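Uncharacterized protein (Nocardia farcinica, PDB 3ESM) is of unknown function but belongs to the YcnI-like (DUF1775) family, with an immunoglobulin-like fold and a probable role in copper binding. Local coordinates at residues V5-P10 and P133-A138; T37-N42 and S102-Q107; R44-E49 and V90-L95. The protein carries 2 engineered substitutions. One frame throughout, in Å; residues are numbered along the deposited sequence.

Contact 1: residues V5-P10 and P133-A138; sequences VTADAP and PTLTLA
Ala7 O and Thr134 O, two backbone acceptors that cannot bond each other, are joined through a single water that donates to both at 2.8 Å. Around this bridge the meeting of 5-10 with 133-138 is mostly carbon on carbon. Pro133 works with its ring: CG lies 3.8 Å from Val5 CG1, where the two side chains cross obliquely, and CB lies 3.9 Å from Ala7 CB. With Val5 CG1 anti to the backbone N (chi1 170°), this branch is the one that meets the proline.

Leu135 splits its contacts between its two methyls. CD2 packs 4.1 Å from Ala7 CB and also approaches Ala7 O, while CD1 comes 4.1 Å from Ala9 CB, so the fork of Leu135 reaches from Ala7 on the strand to Ala9 just beyond it. The strand axes stay 6.8 Å apart at their closest and cross at -34°. Each strand finds its backbone partners elsewhere, 6-8 on strand 18-25 and 134-136 on strand 100-109, and Thr134 OG1 turns to Ser102 OG. The chemistry implies an edge-to-edge closure of two sheets of the immunoglobulin-like fold by apolar side chains and one bridging water, without merging them into one continuous hydrogen-bonded sheet.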
ATOM      1  N   VAL A   5     -13.944   3.858   7.000  1.00 34.45           N
ATOM      2  CA  VAL A   5     -12.877   3.865   8.000  1.00 33.62           C
ATOM      3  C   VAL A   5     -13.207   4.938   9.008  1.00 34.83           C
ATOM      4  O   VAL A   5     -13.501   6.080   8.642  1.00 35.89           O
ATOM      5  CB  VAL A   5     -11.505   4.175   7.382  1.00 34.09           C
ATOM      6  CG1 VAL A   5     -10.489   4.406   8.495  1.00 32.90           C
ATOM      7  CG2 VAL A   5     -11.094   3.038   6.469  1.00 32.00           C
ATOM      8  N   THR A   6     -13.168   4.608  10.284  1.00 33.95           N
ATOM      9  CA  THR A   6     -13.442   5.639  11.269  1.00 34.93           C
ATOM     10  C   THR A   6     -12.206   5.950  12.082  1.00 34.51           C
ATOM     11  O   THR A   6     -11.293   5.130  12.150  1.00 32.90           O
ATOM     12  CB  THR A   6     -14.583   5.248  12.200  1.00 34.93           C
ATOM     13  OG1 THR A   6     -14.245   4.054  12.937  1.00 36.33           O
ATOM     14  CG2 THR A   6     -15.844   5.019  11.384  1.00 36.28           C
ATOM     15  N   ALA A   7     -12.190   7.150  12.669  1.00 34.96           N
ATOM     16  CA  ALA A   7     -11.114   7.569  13.556  1.00 35.59           C
ATOM     17  C   ALA A   7     -11.771   7.863  14.887  1.00 36.65           C
ATOM     18  O   ALA A   7     -12.817   8.510  14.948  1.00 37.22           O
ATOM     19  CB  ALA A   7     -10.416   8.815  13.024  1.00 35.05           C
ATOM     20  N   ASP A   8     -11.195   7.355  15.958  1.00 36.60           N
ATOM     21  CA  ASP A   8     -11.732   7.617  17.286  0.50 37.93           C
ATOM     22  C   ASP A   8     -10.617   8.021  18.231  1.00 38.60           C
ATOM     23  O   ASP A   8      -9.552   7.397  18.255  1.00 37.91           O
ATOM     24  CB  ASP A   8     -12.447   6.383  17.833  0.50 38.18           C
ATOM     25  CG  ASP A   8     -13.469   6.730  18.903  0.50 39.69           C
ATOM     26  OD1 ASP A   8     -14.543   7.269  18.551  0.50 40.67           O
ATOM     27  OD2 ASP A   8     -13.197   6.464  20.093  0.50 41.31           O
ATOM     28  N   ALA A   9     -10.874   9.065  19.016  1.00 39.08           N
ATOM     29  CA  ALA A   9      -9.915   9.573  19.969  1.00 41.44           C
ATOM     30  C   ALA A   9     -10.690  10.515  20.899  1.00 43.18           C
ATOM     31  O   ALA A   9     -10.718  11.726  20.685  1.00 44.26           O
ATOM     32  CB  ALA A   9      -8.824  10.306  19.259  1.00 40.95           C
ATOM     33  N   PRO A  10     -11.363   9.947  21.914  1.00 44.87           N
ATOM     34  CA  PRO A  10     -12.248  10.729  22.793  1.00 45.41           C
ATOM     35  C   PRO A  10     -11.570  11.966  23.392  1.00 45.54           C
ATOM     36  O   PRO A  10     -12.131  13.071  23.345  1.00 46.76           O
ATOM     37  CB  PRO A  10     -12.633   9.718  23.882  1.00 45.70           C
ATOM     38  CG  PRO A  10     -12.613   8.396  23.153  1.00 45.97           C
ATOM     39  CD  PRO A  10     -11.375   8.513  22.254  1.00 44.64           C
ATOM     40  N   PRO A 133     -10.907   9.747   7.102  1.00 27.71           N
ATOM     41  CA  PRO A 133     -11.297   9.788   8.499  1.00 29.25           C
ATOM     42  C   PRO A 133     -10.914  11.139   9.120  1.00 29.14           C
ATOM     43  O   PRO A 133      -9.822  11.650   8.860  1.00 29.97           O
ATOM     44  CB  PRO A 133     -10.481   8.672   9.146  1.00 29.29           C
ATOM     45  CG  PRO A 133      -9.693   8.051   8.106  1.00 30.43           C
ATOM     46  CD  PRO A 133      -9.937   8.674   6.794  1.00 27.65           C
ATOM     47  N   THR A 134     -11.794  11.692   9.937  1.00 30.77           N
ATOM     48  CA  THR A 134     -11.595  13.064  10.406  1.00 31.19           C
ATOM     49  C   THR A 134     -11.900  13.159  11.884  1.00 31.82           C
ATOM     50  O   THR A 134     -12.754  12.404  12.398  1.00 31.78           O
ATOM     51  CB  THR A 134     -12.471  14.050   9.531  1.00 30.93           C
ATOM     52  OG1 THR A 134     -12.056  13.978   8.157  1.00 32.03           O
ATOM     53  CG2 THR A 134     -12.325  15.487  10.006  1.00 33.24           C
ATOM     54  N   LEU A 135     -11.177  14.027  12.596  1.00 31.94           N
ATOM     55  CA  LEU A 135     -11.474  14.304  14.009  1.00 31.97           C
ATOM     56  C   LEU A 135     -11.805  15.769  14.215  1.00 32.78           C
ATOM     57  O   LEU A 135     -11.230  16.618  13.562  1.00 32.65           O
ATOM     58  CB  LEU A 135     -10.274  14.021  14.905  1.00 32.82           C
ATOM     59  CG  LEU A 135      -9.795  12.587  15.113  1.00 32.96           C
ATOM     60  CD1 LEU A 135      -8.515  12.640  15.953  1.00 33.62           C
ATOM     61  CD2 LEU A 135     -10.876  11.796  15.811  1.00 34.42           C
ATOM     62  N   THR A 136     -12.722  16.031  15.142  1.00 34.39           N
ATOM     63  CA  THR A 136     -12.962  17.383  15.662  1.00 35.79           C
ATOM     64  C   THR A 136     -12.111  17.571  16.873  1.00 36.06           C
ATOM     65  O   THR A 136     -12.049  16.691  17.726  1.00 37.08           O
ATOM     66  CB  THR A 136     -14.413  17.541  16.104  1.00 36.56           C
ATOM     67  OG1 THR A 136     -15.201  17.702  14.932  1.00 38.00           O
ATOM     68  CG2 THR A 136     -14.569  18.757  17.040  1.00 37.54           C
ATOM     69  N   LEU A 137     -11.462  18.723  16.967  1.00 35.54           N
ATOM     70  CA  LEU A 137     -10.538  18.951  18.055  1.00 36.38           C
ATOM     71  C   LEU A 137     -11.062  20.009  18.994  1.00 37.73           C
ATOM     72  O   LEU A 137     -11.374  21.117  18.556  1.00 37.98           O
ATOM     73  CB  LEU A 137      -9.187  19.371  17.506  1.00 35.06           C
ATOM     74  CG  LEU A 137      -8.606  18.307  16.582  1.00 34.12           C
ATOM     75  CD1 LEU A 137      -7.329  18.869  15.952  1.00 30.25           C
ATOM     76  CD2 LEU A 137      -8.338  17.007  17.323  1.00 34.15           C
ATOM     77  N   ALA A 138     -11.153  19.650  20.270  1.00 39.27           N
ATOM     78  CA  ALA A 138     -11.627  20.569  21.288  1.00 40.03           C
ATOM     79  C   ALA A 138     -10.634  21.691  21.459  1.00 41.34           C
ATOM     80  O   ALA A 138      -9.425  21.536  21.263  1.00 39.89           O
ATOM     81  CB  ALA A 138     -11.849  19.847  22.611  1.00 40.35           C
TER
HETATM   82  O   HOH W   1     -14.145  10.886  14.267  1.00 44.60           O

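Contact 2: residues T37-N42 and S102-Q107; sequences TVTLPN and SFPAEQ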
ATOM      1  N   THR A  37      -2.131   2.371   5.203  1.00 22.99           N
ATOM      2  CA  THR A  37      -1.212   3.488   5.339  1.00 23.21           C
ATOM      3  C   THR A  37      -2.035   4.713   5.705  1.00 24.05           C
ATOM      4  O   THR A  37      -3.012   4.979   5.033  1.00 25.78           O
ATOM      5  CB  THR A  37      -0.437   3.725   4.015  1.00 22.87           C
ATOM      6  OG1 THR A  37       0.584   2.690   3.904  1.00 26.16           O
ATOM      7  CG2 THR A  37       0.267   5.064   4.047  1.00 25.06           C
ATOM      8  N   VAL A  38      -1.658   5.446   6.741  1.00 22.85           N
ATOM      9  CA  VAL A  38      -2.428   6.638   7.113  1.00 23.44           C
ATOM     10  C   VAL A  38      -1.529   7.837   7.092  1.00 23.88           C
ATOM     11  O   VAL A  38      -0.419   7.797   7.617  1.00 22.51           O
ATOM     12  CB  VAL A  38      -3.029   6.501   8.518  1.00 24.17           C
ATOM     13  CG1 VAL A  38      -3.739   7.804   8.920  1.00 27.42           C
ATOM     14  CG2 VAL A  38      -3.994   5.350   8.554  1.00 23.72           C
ATOM     15  N   THR A  39      -2.029   8.934   6.512  1.00 23.97           N
ATOM     16  CA  THR A  39      -1.252  10.167   6.414  1.00 25.00           C
ATOM     17  C   THR A  39      -1.456  10.951   7.700  1.00 25.44           C
ATOM     18  O   THR A  39      -2.602  11.173   8.112  1.00 24.79           O
ATOM     19  CB  THR A  39      -1.777  11.003   5.242  1.00 25.35           C
ATOM     20  OG1 THR A  39      -1.489  10.337   4.006  1.00 24.25           O
ATOM     21  CG2 THR A  39      -1.146  12.372   5.247  1.00 26.04           C
ATOM     22  N   LEU A  40      -0.350  11.346   8.362  1.00 24.15           N
ATOM     23  CA  LEU A  40      -0.416  12.007   9.665  1.00 24.17           C
ATOM     24  C   LEU A  40      -0.111  13.479   9.517  1.00 24.57           C
ATOM     25  O   LEU A  40       0.570  13.887   8.597  1.00 24.48           O
ATOM     26  CB  LEU A  40       0.587  11.426  10.676  1.00 25.00           C
ATOM     27  CG  LEU A  40       0.397   9.926  10.948  1.00 23.09           C
ATOM     28  CD1 LEU A  40       1.588   9.401  11.754  1.00 28.11           C
ATOM     29  CD2 LEU A  40      -0.901   9.708  11.717  1.00 26.45           C
ATOM     30  N   PRO A  41      -0.614  14.270  10.458  1.00 26.31           N
ATOM     31  CA  PRO A  41      -0.510  15.700  10.258  1.00 27.61           C
ATOM     32  C   PRO A  41       0.861  16.222  10.774  1.00 28.13           C
ATOM     33  O   PRO A  41       0.948  17.133  11.631  1.00 29.16           O
ATOM     34  CB  PRO A  41      -1.699  16.248  11.060  1.00 27.48           C
ATOM     35  CG  PRO A  41      -1.961  15.226  12.127  1.00 28.46           C
ATOM     36  CD  PRO A  41      -1.587  13.889  11.481  1.00 25.96           C
ATOM     37  N   ASN A  42       1.929  15.618  10.258  1.00 28.07           N
ATOM     38  CA  ASN A  42       3.267  16.111  10.525  1.00 29.06           C
ATOM     39  C   ASN A  42       3.491  16.368  12.003  1.00 29.59           C
ATOM     40  O   ASN A  42       3.905  17.473  12.380  1.00 30.42           O
ATOM     41  CB  ASN A  42       3.521  17.382   9.737  1.00 28.52           C
ATOM     42  CG  ASN A  42       3.649  17.145   8.230  1.00 31.08           C
ATOM     43  OD1 ASN A  42       4.101  18.033   7.485  1.00 35.04           O
ATOM     44  ND2 ASN A  42       3.244  15.974   7.774  1.00 28.67           N
ATOM     45  N   SER A 102      -7.825  15.846   9.303  1.00 25.87           N
ATOM     46  CA  SER A 102      -8.177  14.626   8.562  1.00 25.82           C
ATOM     47  C   SER A 102      -6.942  13.750   8.443  1.00 25.87           C
ATOM     48  O   SER A 102      -5.817  14.252   8.484  1.00 24.36           O
ATOM     49  CB  SER A 102      -8.783  14.924   7.193  1.00 27.50           C
ATOM     50  OG  SER A 102     -10.061  15.578   7.425  1.00 30.75           O
ATOM     51  N   PHE A 103      -7.199  12.459   8.217  1.00 25.28           N
ATOM     52  CA  PHE A 103      -6.138  11.454   8.090  1.00 25.07           C
ATOM     53  C   PHE A 103      -6.380  10.629   6.835  1.00 25.26           C
ATOM     54  O   PHE A 103      -6.869   9.525   6.915  1.00 26.83           O
ATOM     55  CB  PHE A 103      -6.102  10.539   9.310  1.00 25.31           C
ATOM     56  CG  PHE A 103      -5.944  11.255  10.612  1.00 26.54           C
ATOM     57  CD1 PHE A 103      -4.684  11.503  11.146  1.00 27.58           C
ATOM     58  CD2 PHE A 103      -7.063  11.670  11.318  1.00 27.63           C
ATOM     59  CE1 PHE A 103      -4.534  12.161  12.385  1.00 27.47           C
ATOM     60  CE2 PHE A 103      -6.933  12.330  12.562  1.00 29.10           C
ATOM     61  CZ  PHE A 103      -5.661  12.582  13.091  1.00 29.09           C
ATOM     62  N   PRO A 104      -6.007  11.165   5.684  1.00 24.51           N
ATOM     63  CA  PRO A 104      -6.194  10.436   4.412  1.00 24.29           C
ATOM     64  C   PRO A 104      -5.545   9.045   4.568  1.00 25.92           C
ATOM     65  O   PRO A 104      -4.469   8.949   5.173  1.00 24.75           O
ATOM     66  CB  PRO A 104      -5.442  11.298   3.403  1.00 25.66           C
ATOM     67  CG  PRO A 104      -5.521  12.696   3.976  1.00 24.93           C
ATOM     68  CD  PRO A 104      -5.509  12.547   5.491  1.00 25.55           C
ATOM     69  N   ALA A 105      -6.193   7.993   4.072  1.00 23.77           N
ATOM     70  CA  ALA A 105      -5.645   6.638   4.275  1.00 23.75           C
ATOM     71  C   ALA A 105      -5.689   5.844   2.980  1.00 24.75           C
ATOM     72  O   ALA A 105      -6.464   6.167   2.062  1.00 24.55           O
ATOM     73  CB  ALA A 105      -6.393   5.930   5.343  1.00 24.35           C
ATOM     74  N   GLU A 106      -4.847   4.812   2.898  1.00 22.92           N
ATOM     75  CA  GLU A 106      -4.836   3.925   1.731  1.00 23.19           C
ATOM     76  C   GLU A 106      -4.844   2.490   2.221  1.00 23.35           C
ATOM     77  O   GLU A 106      -3.976   2.112   3.013  1.00 23.75           O
ATOM     78  CB  GLU A 106      -3.616   4.175   0.892  1.00 23.54           C
ATOM     79  CG  GLU A 106      -3.545   5.614   0.409  1.00 24.23           C
ATOM     80  CD  GLU A 106      -4.476   5.856  -0.772  1.00 28.12           C
ATOM     81  OE1 GLU A 106      -4.799   4.893  -1.502  1.00 27.06           O
ATOM     82  OE2 GLU A 106      -4.852   7.036  -0.971  1.00 33.83           O
ATOM     83  N   GLN A 107      -5.858   1.730   1.788  1.00 21.95           N
ATOM     84  CA  GLN A 107      -6.104   0.366   2.314  1.00 22.45           C
ATOM     85  C   GLN A 107      -5.782  -0.654   1.239  1.00 22.93           C
ATOM     86  O   GLN A 107      -6.404  -0.650   0.182  1.00 23.42           O
ATOM     87  CB  GLN A 107      -7.592   0.249   2.690  1.00 22.84           C
ATOM     88  CG  GLN A 107      -8.025  -1.101   3.274  1.00 25.30           C
ATOM     89  CD  GLN A 107      -9.554  -1.151   3.467  1.00 27.37           C
ATOM     90  OE1 GLN A 107     -10.233  -0.168   3.165  1.00 29.89           O
ATOM     91  NE2 GLN A 107     -10.081  -2.267   3.982  1.00 23.30           N
TER
HETATM   92  O   HOH W   2      -3.134  13.973   8.384  1.00 27.64           O
HETATM   93  O   HOH W   3      -2.618   7.895   3.005  1.00 31.10           O
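Val38 and Ala105 share one face of the sheet, and Phe103 packs against Val38 to make the dense side of this contact. Val38 has CG1 anti to the backbone N (chi1 176°), and that methyl sits 3.6 Å from Phe103 CB; its other branch, CG2, comes 4.0 Å from Ala105 CB. Farther along, the Phe103 ring meets Pro41 and Leu40: Pro41 CD lies 3.5 Å from Phe103 CE1, and Leu40 CD2 approaches Phe103 CD1. Thr39 O lies at the edge of the ring, near its plane.

The backbone is firmly paired at one end. Thr37 N donates to Glu106 O at 2.9 Å, and Glu106 N donates back to Thr37 O, an antiparallel hydrogen-bonded pair. Next comes Thr39 N to Pro104 O, 2.8 Å, with a C=O...N angle of 176°, so the donor stands almost straight off the carbonyl.

Backbone pairing stops after Thr39 N, and in contrast to the packed Phe103 side the polar atoms here are bridged by water. One water links Thr39 O and Ser102 O, donating to Thr39 O at 2.9 Å and to Ser102 O at 2.7 Å. A second lies beside the Thr39-Pro104 bond, close to Thr39 OG1, and donates weakly to Pro104 O.

In the fold, strand 33-43 is flanked by 66-73 on its other side, while Ala105 and Gln107 pair with strand 114-117. Phe22 of strand 18-25 meets the Phe103 ring edge-to-face, and Gly112, Asp111 and Val114 of the second subunit pack on Thr37, Thr39 and Glu106.

Contact 3: residues R44-E49 and V90-L95; sequences RSARTE and VSIGPL. With SO4 (sulfate ion), chain B.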
ATOM      1  N   ARG A  44       5.089  15.731  15.957  1.00 32.56           N
ATOM      2  CA  ARG A  44       6.416  15.469  16.520  1.00 33.36           C
ATOM      3  C   ARG A  44       6.530  14.023  16.998  1.00 33.86           C
ATOM      4  O   ARG A  44       7.591  13.381  16.869  1.00 33.63           O
ATOM      5  CB  ARG A  44       6.697  16.393  17.712  1.00 34.22           C
ATOM      6  CG  ARG A  44       6.596  17.845  17.440  1.00 38.33           C
ATOM      7  CD  ARG A  44       7.966  18.419  17.103  1.00 46.19           C
ATOM      8  NE  ARG A  44       8.712  17.453  16.306  1.00 49.93           N
ATOM      9  CZ  ARG A  44       9.628  17.767  15.397  1.00 50.89           C
ATOM     10  NH1 ARG A  44       9.929  19.039  15.158  1.00 51.09           N
ATOM     11  NH2 ARG A  44      10.231  16.800  14.726  1.00 49.56           N
ATOM     12  N   SER A  45       5.451  13.517  17.594  1.00 32.46           N
ATOM     13  CA  SER A  45       5.489  12.219  18.227  1.00 32.92           C
ATOM     14  C   SER A  45       4.462  11.314  17.561  1.00 32.13           C
ATOM     15  O   SER A  45       3.345  11.761  17.294  1.00 30.36           O
ATOM     16  CB  SER A  45       5.147  12.342  19.708  1.00 33.73           C
ATOM     17  OG  SER A  45       5.160  11.055  20.310  1.00 37.79           O
ATOM     18  N   ALA A  46       4.839  10.057  17.301  1.00 31.62           N
ATOM     19  CA  ALA A  46       3.901   9.066  16.769  1.00 31.81           C
ATOM     20  C   ALA A  46       4.439   7.683  17.093  1.00 32.29           C
ATOM     21  O   ALA A  46       5.554   7.331  16.669  1.00 33.33           O
ATOM     22  CB  ALA A  46       3.762   9.225  15.268  1.00 31.80           C
ATOM     23  N   ARG A  47       3.674   6.914  17.861  1.00 31.90           N
ATOM     24  CA  ARG A  47       4.106   5.605  18.320  1.00 33.06           C
ATOM     25  C   ARG A  47       2.942   4.672  18.106  1.00 32.90           C
ATOM     26  O   ARG A  47       1.819   4.979  18.511  1.00 30.65           O
ATOM     27  CB  ARG A  47       4.397   5.624  19.843  1.00 33.67           C
ATOM     28  CG  ARG A  47       5.606   6.428  20.275  1.00 38.82           C
ATOM     29  CD  ARG A  47       5.506   6.916  21.742  1.00 45.73           C
ATOM     30  NE  ARG A  47       5.048   5.896  22.679  1.00 50.53           N
ATOM     31  CZ  ARG A  47       5.845   5.236  23.524  1.00 54.56           C
ATOM     32  NH1 ARG A  47       7.152   5.489  23.544  1.00 55.03           N
ATOM     33  NH2 ARG A  47       5.345   4.311  24.340  1.00 54.74           N
ATOM     34  N   THR A  48       3.203   3.517  17.502  1.00 33.67           N
ATOM     35  CA  THR A  48       2.180   2.500  17.366  1.00 35.47           C
ATOM     36  C   THR A  48       2.229   1.536  18.533  1.00 38.08           C
ATOM     37  O   THR A  48       3.196   1.493  19.306  1.00 39.26           O
ATOM     38  CB  THR A  48       2.367   1.679  16.071  1.00 35.63           C
ATOM     39  OG1 THR A  48       3.694   1.126  16.039  1.00 34.45           O
ATOM     40  CG2 THR A  48       2.160   2.579  14.850  1.00 34.31           C
ATOM     41  N   GLU A  49       1.176   0.756  18.694  1.00 40.54           N
ATOM     42  CA  GLU A  49       1.270  -0.262  19.710  1.00 42.19           C
ATOM     43  C   GLU A  49       1.386  -1.618  19.071  1.00 41.77           C
ATOM     44  O   GLU A  49       0.923  -1.829  17.948  1.00 42.61           O
ATOM     45  CB  GLU A  49       0.128  -0.193  20.689  1.00 42.92           C
ATOM     46  CG  GLU A  49      -1.215  -0.299  20.085  1.00 45.98           C
ATOM     47  CD  GLU A  49      -2.289  -0.043  21.109  1.00 50.74           C
ATOM     48  OE1 GLU A  49      -3.264  -0.833  21.160  1.00 51.49           O
ATOM     49  OE2 GLU A  49      -2.148   0.952  21.869  1.00 52.79           O
ATOM     50  N   VAL A  90      -2.535   4.395  16.827  1.00 27.53           N
ATOM     51  CA  VAL A  90      -1.304   5.165  16.861  1.00 28.10           C
ATOM     52  C   VAL A  90      -1.469   6.326  17.850  1.00 28.30           C
ATOM     53  O   VAL A  90      -2.496   6.988  17.855  1.00 28.84           O
ATOM     54  CB  VAL A  90      -0.912   5.665  15.449  1.00 28.26           C
ATOM     55  CG1 VAL A  90      -1.982   6.622  14.859  1.00 29.33           C
ATOM     56  CG2 VAL A  90       0.515   6.274  15.409  1.00 28.67           C
ATOM     57  N   SER A  91      -0.456   6.547  18.671  1.00 28.17           N
ATOM     58  CA  SER A  91      -0.484   7.640  19.633  0.50 28.33           C
ATOM     59  C   SER A  91       0.314   8.795  19.067  1.00 28.60           C
ATOM     60  O   SER A  91       1.498   8.646  18.788  1.00 29.04           O
ATOM     61  CB  SER A  91       0.150   7.187  20.940  0.50 28.37           C
ATOM     62  OG  SER A  91       0.319   8.288  21.813  0.50 29.15           O
ATOM     63  N   ILE A  92      -0.333   9.949  18.901  1.00 27.74           N
ATOM     64  CA  ILE A  92       0.338  11.051  18.225  1.00 27.02           C
ATOM     65  C   ILE A  92       0.108  12.371  18.937  1.00 28.26           C
ATOM     66  O   ILE A  92      -0.895  12.556  19.659  1.00 27.76           O
ATOM     67  CB  ILE A  92      -0.185  11.207  16.777  1.00 26.63           C
ATOM     68  CG1 ILE A  92      -1.689  11.519  16.764  1.00 26.96           C
ATOM     69  CG2 ILE A  92       0.124   9.945  15.991  1.00 27.44           C
ATOM     70  CD1 ILE A  92      -2.324  11.752  15.359  1.00 26.86           C
ATOM     71  N   GLY A  93       1.032  13.290  18.686  1.00 27.38           N
ATOM     72  CA  GLY A  93       0.847  14.664  19.134  1.00 28.78           C
ATOM     73  C   GLY A  93       2.080  15.473  18.833  1.00 28.82           C
ATOM     74  O   GLY A  93       3.146  14.930  18.505  1.00 28.87           O
ATOM     75  N   PRO A  94       1.949  16.789  18.949  1.00 29.39           N
ATOM     76  CA  PRO A  94       0.687  17.466  19.254  1.00 29.46           C
ATOM     77  C   PRO A  94      -0.186  17.574  18.027  1.00 29.93           C
ATOM     78  O   PRO A  94       0.335  17.766  16.934  1.00 30.46           O
ATOM     79  CB  PRO A  94       1.141  18.875  19.653  1.00 29.79           C
ATOM     80  CG  PRO A  94       2.406  19.089  18.896  1.00 30.17           C
ATOM     81  CD  PRO A  94       3.076  17.720  18.805  1.00 30.08           C
ATOM     82  N   LEU A  95      -1.499  17.447  18.224  1.00 30.72           N
ATOM     83  CA  LEU A  95      -2.482  17.670  17.175  1.00 31.35           C
ATOM     84  C   LEU A  95      -2.549  19.142  16.837  1.00 32.25           C
ATOM     85  O   LEU A  95      -2.261  19.982  17.688  1.00 32.49           O
ATOM     86  CB  LEU A  95      -3.840  17.166  17.628  1.00 30.98           C
ATOM     87  CG  LEU A  95      -3.900  15.653  17.849  1.00 31.24           C
ATOM     88  CD1 LEU A  95      -5.201  15.254  18.507  1.00 34.24           C
ATOM     89  CD2 LEU A  95      -3.725  14.899  16.512  1.00 31.61           C
TER
HETATM   90  S   SO4 B   1       8.236   9.663  19.375  1.00 55.15           S
HETATM   91  O1  SO4 B   1       9.064   8.512  19.758  1.00 55.94           O
HETATM   92  O2  SO4 B   1       7.245   9.286  18.365  1.00 55.27           O
HETATM   93  O3  SO4 B   1       7.600  10.154  20.594  1.00 55.46           O
HETATM   94  O4  SO4 B   1       9.075  10.684  18.746  1.00 55.59           O
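A classic beta bulge marks the start of this strand pair: Arg44 and Ser45 together face the single residue Gly93. Ser45 N donates to Gly93 O at 2.9 Å, and Gly93 N returns a bond of 3.1 Å to Ser45 O. Arg44 lies beside Pro94, their side chains pointing the same way, with Arg44 CG 3.8 Å from Pro94 CD; the peptide bond before Pro94 is cis. The guanidinium turns away from this strand pair, and its NH2 hydrogen-bonds to Lys63 O.

Past the bulge the pairing is regular and antiparallel. Arg47 N bonds Ser91 O at 2.9 Å, and Ser91 N bonds Arg47 O at 2.8 Å with an N-H...O angle of 176°. Strand 45-48 is one of the two outermost strands, within this chain, of the four-stranded sheet of the immunoglobulin-like domain, and strand 85-93 is bonded on its other side to strand 18-25. The face bearing Ala46, Thr48, Val90 and Ile92 looks into the sandwich: Ala46 CB packs 3.8 Å from Ile92 CG2, Thr48 CG2 approaches Val90 CG2, and Trp71 of strand 66-73 touches both Thr48 and Val90.

Along its other edge, strand 45-48 holds a sulfate ion, probably from the crystallisation liquor. Ala46 N donates to sulfate O2 at 2.7 Å. The chi1 of Ser45 (179°) sets OG anti to the backbone N, where it meets the ion and donates to sulfate O3 at 2.6 Å. Arg60 NH2 is a further hydrogen-bonding partner of the ion, and the CG of Arg47 lies against the same sulfate oxygen that Ala46 N holds.

From the N terminus the chain first lays down 5-10, and contact 1 closes only when it returns at 133-138 near the C terminus, so this loop encloses both of the others. Contact 2 starts at 37-42 and closes at 102-107; within it, contact 3 joins 44-49, which follows strand 33-43 almost at once, to 90-95. The three are therefore concentric and none cross. Contact 2 lies in the six-stranded sheet, contact 3 in the four-stranded one, and contact 1 spans the two at their edges. Phe103 joins them in the core, its CE1 lying 3.7 Å from Ile92 CD1 and its CE2 3.8 Å from Leu135 CD1.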